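Local coordinates for nuclear import protein MOG1 (Saccharomyces cerevisiae, PDB 1JHS) that binds the small GTPase Gsp1 (yeast Ran) and takes part in nuclear protein import and poly(A)+ mRNA export, at residues A[1-6]-A[14-19]. The protein carries 1 engineered substitution. Residues are numbered along the deposited sequence; the frame is centred on the assembly and turned at random.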
ATOM      1  N   MET A   1      -8.554   4.784  14.254  1.00 23.28           N
ATOM      2  CA  MET A   1      -8.099   5.878  13.351  1.00 23.84           C
ATOM      3  C   MET A   1      -9.272   6.786  12.993  1.00 23.91           C
ATOM      4  O   MET A   1     -10.412   6.531  13.392  1.00 24.07           O
ATOM      5  CB  MET A   1      -7.480   5.278  12.079  1.00 23.98           C
ATOM      6  CG  MET A   1      -6.344   4.314  12.371  1.00 23.98           C
ATOM      7  SD  MET A   1      -5.566   3.638  10.876  1.00 23.02           S
ATOM      8  CE  MET A   1      -4.150   4.750  10.717  1.00 23.57           C
ATOM      9  N   ASN A   2      -8.992   7.854  12.255  1.00 23.81           N
ATOM     10  CA  ASN A   2     -10.043   8.788  11.865  1.00 23.60           C
ATOM     11  C   ASN A   2      -9.865   9.115  10.385  1.00 23.12           C
ATOM     12  O   ASN A   2      -9.810  10.276   9.989  1.00 22.35           O
ATOM     13  CB  ASN A   2      -9.963  10.050  12.740  1.00 24.42           C
ATOM     14  CG  ASN A   2     -11.121  11.008  12.504  1.00 24.95           C
ATOM     15  OD1 ASN A   2     -12.224  10.594  12.188  1.00 24.86           O
ATOM     16  ND2 ASN A   2     -10.864  12.299  12.669  1.00 25.50           N
ATOM     17  N   ASN A   3      -9.767   8.058   9.581  1.00 22.75           N
ATOM     18  CA  ASN A   3      -9.585   8.179   8.136  1.00 22.63           C
ATOM     19  C   ASN A   3     -10.841   8.771   7.507  1.00 22.85           C
ATOM     20  O   ASN A   3     -11.953   8.549   7.998  1.00 22.73           O
ATOM     21  CB  ASN A   3      -9.278   6.797   7.557  1.00 22.33           C
ATOM     22  CG  ASN A   3      -7.990   6.204   8.135  1.00 22.35           C
ATOM     23  OD1 ASN A   3      -7.920   5.010   8.452  1.00 21.99           O
ATOM     24  ND2 ASN A   3      -6.974   7.040   8.277  1.00 21.34           N
ATOM     25  N   LYS A   4     -10.673   9.532   6.433  1.00 22.75           N
ATOM     26  CA  LYS A   4     -11.823  10.150   5.788  1.00 23.23           C
ATOM     27  C   LYS A   4     -12.027   9.692   4.347  1.00 22.47           C
ATOM     28  O   LYS A   4     -11.082   9.364   3.645  1.00 21.77           O
ATOM     29  CB  LYS A   4     -11.672  11.659   5.833  1.00 24.78           C
ATOM     30  CG  LYS A   4     -10.368  12.110   5.229  1.00 26.79           C
ATOM     31  CD  LYS A   4     -10.209  13.609   5.315  1.00 28.57           C
ATOM     32  CE  LYS A   4      -8.969  14.003   4.564  1.00 28.67           C
ATOM     33  NZ  LYS A   4      -8.809  15.481   4.558  1.00 29.78           N
ATOM     34  N   GLU A   5     -13.279   9.692   3.914  1.00 21.92           N
ATOM     35  CA  GLU A   5     -13.613   9.264   2.566  1.00 21.37           C
ATOM     36  C   GLU A   5     -13.042  10.172   1.493  1.00 20.59           C
ATOM     37  O   GLU A   5     -13.007  11.394   1.637  1.00 20.27           O
ATOM     38  CB  GLU A   5     -15.135   9.171   2.401  1.00 22.52           C
ATOM     39  CG  GLU A   5     -15.565   8.797   0.996  1.00 24.22           C
ATOM     40  CD  GLU A   5     -17.051   8.501   0.873  1.00 25.16           C
ATOM     41  OE1 GLU A   5     -17.615   8.804  -0.190  1.00 26.25           O
ATOM     42  OE2 GLU A   5     -17.655   7.960   1.825  1.00 26.33           O
ATOM     43  N   VAL A   6     -12.563   9.568   0.416  1.00 19.26           N
ATOM     44  CA  VAL A   6     -12.028  10.344  -0.696  1.00 18.53           C
ATOM     45  C   VAL A   6     -12.571   9.761  -1.970  1.00 18.38           C
ATOM     46  O   VAL A   6     -12.921   8.576  -2.018  1.00 17.88           O
ATOM     47  CB  VAL A   6     -10.471  10.293  -0.804  1.00 18.13           C
ATOM     48  CG1 VAL A   6      -9.824  11.121   0.290  1.00 18.24           C
ATOM     49  CG2 VAL A   6      -9.995   8.860  -0.759  1.00 17.91           C
ATOM     50  N   THR A  14     -14.353   5.108  -4.387  1.00 12.73           N
ATOM     51  CA  THR A  14     -14.135   5.786  -3.117  1.00 12.59           C
ATOM     52  C   THR A  14     -13.413   4.822  -2.172  1.00 12.30           C
ATOM     53  O   THR A  14     -13.499   3.598  -2.315  1.00 12.20           O
ATOM     54  CB  THR A  14     -15.465   6.270  -2.423  1.00 12.92           C
ATOM     55  OG1 THR A  14     -16.306   5.146  -2.127  1.00 13.00           O
ATOM     56  CG2 THR A  14     -16.220   7.243  -3.332  1.00 13.57           C
ATOM     57  N   THR A  15     -12.648   5.389  -1.246  1.00 11.68           N
ATOM     58  CA  THR A  15     -11.969   4.611  -0.219  1.00 11.45           C
ATOM     59  C   THR A  15     -11.670   5.664   0.837  1.00 11.26           C
ATOM     60  O   THR A  15     -12.309   6.731   0.834  1.00 11.24           O
ATOM     61  CB  THR A  15     -10.677   3.909  -0.750  1.00 11.71           C
ATOM     62  OG1 THR A  15     -10.098   3.121   0.307  1.00 11.42           O
ATOM     63  CG2 THR A  15      -9.660   4.923  -1.254  1.00 11.46           C
ATOM     64  N   VAL A  16     -10.740   5.397   1.745  1.00 11.07           N
ATOM     65  CA  VAL A  16     -10.433   6.408   2.761  1.00 10.62           C
ATOM     66  C   VAL A  16      -8.938   6.614   2.853  1.00 10.60           C
ATOM     67  O   VAL A  16      -8.176   5.735   2.453  1.00  9.95           O
ATOM     68  CB  VAL A  16     -10.937   5.975   4.156  1.00 10.68           C
ATOM     69  CG1 VAL A  16     -12.445   5.781   4.129  1.00 10.25           C
ATOM     70  CG2 VAL A  16     -10.244   4.655   4.590  1.00 10.55           C
ATOM     71  N   VAL A  17      -8.533   7.799   3.331  1.00 10.83           N
ATOM     72  CA  VAL A  17      -7.127   8.103   3.582  1.00 11.81           C
ATOM     73  C   VAL A  17      -7.052   8.912   4.891  1.00 11.52           C
ATOM     74  O   VAL A  17      -8.049   9.519   5.331  1.00 12.00           O
ATOM     75  CB  VAL A  17      -6.415   8.892   2.417  1.00 12.05           C
ATOM     76  CG1 VAL A  17      -6.579   8.138   1.086  1.00 11.94           C
ATOM     77  CG2 VAL A  17      -6.935  10.314   2.333  1.00 12.19           C
ATOM     78  N   PRO A  18      -5.882   8.920   5.550  1.00 11.10           N
ATOM     79  CA  PRO A  18      -5.774   9.675   6.806  1.00 11.98           C
ATOM     80  C   PRO A  18      -5.814  11.180   6.633  1.00 11.68           C
ATOM     81  O   PRO A  18      -5.492  11.706   5.572  1.00 11.20           O
ATOM     82  CB  PRO A  18      -4.401   9.268   7.361  1.00 11.52           C
ATOM     83  CG  PRO A  18      -4.099   7.950   6.682  1.00 11.39           C
ATOM     84  CD  PRO A  18      -4.637   8.195   5.273  1.00 11.40           C
ATOM     85  N   PRO A  19      -6.201  11.897   7.702  1.00 11.36           N
ATOM     86  CA  PRO A  19      -6.224  13.355   7.580  1.00 12.09           C
ATOM     87  C   PRO A  19      -4.777  13.851   7.398  1.00 11.96           C
ATOM     88  O   PRO A  19      -3.819  13.208   7.846  1.00 11.62           O
ATOM     89  CB  PRO A  19      -6.853  13.809   8.902  1.00 11.78           C
ATOM     90  CG  PRO A  19      -6.615  12.644   9.865  1.00 12.08           C
ATOM     91  CD  PRO A  19      -6.812  11.444   8.969  1.00 11.74           C
TER
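Lys4 to Val6 run antiparallel to Thr15 to Val17, with Lys4 facing Val17 and Val6 facing Thr15 as hydrogen-bonded pairs and Glu5 facing Val16 as the non-hydrogen-bonded pair between them. Lys4 N gives a nearly straight bond to Val17 O at 2.8 Å, whereas the last of the four, Thr15 N to Val6 O, stretches to 3.3 Å. The backbone adds CA-H...O contacts, among them Val16 CA to Lys4 O at 3.2 Å.

On the face of Val6, Val17 and Thr15, the isopropyl groups of Val6 and Val17 meet at about a right angle, Val6 CG1 lying 3.6 Å from Val17 CG2. With Val6 CG1 anti to its carbonyl carbon (chi1 -73°), the CG2 branch is set over the neighbouring strand, 3.5 Å from Thr15 O. Tyr37 of strand 34-39 touches both valines. Thr15 puts CG2 4.0 Å from Val6 CG2, and its hydroxyl is hydrogen-bonded to Met175 O in helix 163-178. On the other face Val16 CG2 rests 3.8 Å from Asn3 CB, and Leu171 of the same helix packs on Asn3. Glu5, its CG anti to the backbone N and the chain extended, stands out from this face and leans toward Thr14, where OE1 comes near Thr14 CG2. Beyond the paired residues the Pro19 ring brings CD to 3.4 Å from Asn2 O.

This is a beta hairpin of strands 4-8 and 13-17, the N-terminal part of a small antiparallel sheet that strand 180-181 completes alongside 13-17, distinct from the large sheet of the Mog1 fold.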